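Side-chain contact in telomerase reverse transcriptase (Takifugu rubripes, PDB 4LMO), which copies a template within its own RNA component to add telomeric repeats to chromosome ends, this chain being its RNA-binding domain: residues A[210-213]-A[214-218]. Residues are numbered along the deposited sequence; the frame is centred on the assembly and turned at random.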
loop_
_atom_site.group_PDB
_atom_site.type_symbol
_atom_site.label_atom_id
_atom_site.label_comp_id
_atom_site.label_asym_id
_atom_site.label_seq_id
_atom_site.Cartn_x
_atom_site.Cartn_y
_atom_site.Cartn_z
ATOM N N ASP A 210 6.197 1.943 1.088
ATOM C CA ASP A 210 6.240 1.025 2.228
ATOM C C ASP A 210 4.858 0.738 2.816
ATOM O O ASP A 210 4.522 -0.412 3.095
ATOM C CB ASP A 210 7.172 1.569 3.315
ATOM C CG ASP A 210 7.222 0.680 4.538
ATOM O OD1 ASP A 210 7.881 -0.380 4.480
ATOM O OD2 ASP A 210 6.604 1.042 5.561
ATOM N N GLY A 211 4.069 1.789 3.008
ATOM C CA GLY A 211 2.743 1.653 3.590
ATOM C C GLY A 211 1.711 1.216 2.576
ATOM O O GLY A 211 1.052 0.190 2.757
ATOM N N PHE A 212 1.575 1.988 1.502
ATOM C CA PHE A 212 0.522 1.746 0.523
ATOM C C PHE A 212 0.834 0.569 -0.403
ATOM O O PHE A 212 0.152 -0.457 -0.349
ATOM C CB PHE A 212 0.195 3.023 -0.273
ATOM C CG PHE A 212 -1.074 2.929 -1.077
ATOM C CD1 PHE A 212 -2.314 3.063 -0.462
ATOM C CD2 PHE A 212 -1.030 2.705 -2.447
ATOM C CE1 PHE A 212 -3.485 2.971 -1.198
ATOM C CE2 PHE A 212 -2.196 2.613 -3.191
ATOM C CZ PHE A 212 -3.426 2.744 -2.565
ATOM N N VAL A 213 1.865 0.710 -1.234
ATOM C CA VAL A 213 2.195 -0.302 -2.243
ATOM C C VAL A 213 2.487 -1.676 -1.636
ATOM O O VAL A 213 1.846 -2.669 -1.998
ATOM C CB VAL A 213 3.340 0.167 -3.170
ATOM C CG1 VAL A 213 3.903 -0.990 -3.991
ATOM C CG2 VAL A 213 2.848 1.284 -4.083
ATOM N N VAL A 214 3.430 -1.726 -0.699
ATOM C CA VAL A 214 3.779 -2.975 -0.013
ATOM C C VAL A 214 2.595 -3.537 0.787
ATOM O O VAL A 214 2.412 -4.755 0.863
ATOM C CB VAL A 214 5.038 -2.800 0.867
ATOM C CG1 VAL A 214 5.215 -3.963 1.834
ATOM C CG2 VAL A 214 6.269 -2.648 -0.016
ATOM N N GLY A 215 1.790 -2.644 1.359
ATOM C CA GLY A 215 0.557 -3.029 2.049
ATOM C C GLY A 215 -0.373 -3.839 1.162
ATOM O O GLY A 215 -0.876 -4.886 1.567
ATOM N N LEU A 216 -0.584 -3.356 -0.058
ATOM C CA LEU A 216 -1.426 -4.041 -1.033
ATOM C C LEU A 216 -0.871 -5.413 -1.396
ATOM O O LEU A 216 -1.615 -6.393 -1.466
ATOM C CB LEU A 216 -1.586 -3.184 -2.290
ATOM C CG LEU A 216 -2.258 -1.821 -2.097
ATOM C CD1 LEU A 216 -2.100 -0.965 -3.343
ATOM C CD2 LEU A 216 -3.724 -1.983 -1.729
ATOM N N VAL A 217 0.439 -5.470 -1.622
ATOM C CA VAL A 217 1.124 -6.713 -1.943
ATOM C C VAL A 217 0.993 -7.706 -0.782
ATOM O O VAL A 217 0.645 -8.871 -0.996
ATOM C CB VAL A 217 2.603 -6.461 -2.324
ATOM C CG1 VAL A 217 3.325 -7.767 -2.622
ATOM C CG2 VAL A 217 2.695 -5.533 -3.526
ATOM N N ARG A 218 1.249 -7.232 0.441
ATOM C CA ARG A 218 1.112 -8.050 1.655
ATOM C C ARG A 218 -0.290 -8.626 1.844
ATOM O O ARG A 218 -0.438 -9.793 2.209
ATOM C CB ARG A 218 1.502 -7.248 2.903
ATOM C CG ARG A 218 2.948 -7.424 3.340
ATOM C CD ARG A 218 3.264 -6.677 4.633
ATOM N NE ARG A 218 2.298 -6.949 5.702
ATOM C CZ ARG A 218 2.340 -7.991 6.531
ATOM N NH1 ARG A 218 3.304 -8.899 6.436
ATOM N NH2 ARG A 218 1.405 -8.130 7.462
#
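F212 and L216, one turn apart on helix 191-220 of the telomerase RNA-binding domain, are tied together twice, by a backbone i to i+4 hydrogen bond and by their side chains. The amide N of L216 gives its hydrogen to F212 O at 3.0 Å. V217 N repeats the pattern one residue on, reaching V213 O at 3.2 Å with an N-H...O angle of 163°. R218 N continues it to V214 O at 2.8 Å, and the backbone of R218 also hydrogen-bonds with that of G17. Earlier in the chain the ladder is less regular: the turn at 210-213 is opened to a pi-type one, and G215 N makes only a weak bond to G211 O, bent to 126°. That carbonyl also receives a CA-H...O contact from G215. G215 has no side chain, which is consistent with how closely G211 O lies against it. V214 CB makes a van der Waals approach to D210 O at 3.3 Å.

Apolar residues suit the buried side, which packs on helix 119-133: F212 rests on L130 and V133, V213 on V126, and L216 on C129, with M20 and F23 also touching the leucine. CG of F212 lies beside the carbonyl carbon (chi1 -167°), and this puts CE2 within touching distance of L216. Replacing L216 by an alanine would probably open a gap beside the F212 ring and lose much of the packing against C129. The leucine branch that makes the ring contact is CD1, 3.6 Å from CE2 of F212.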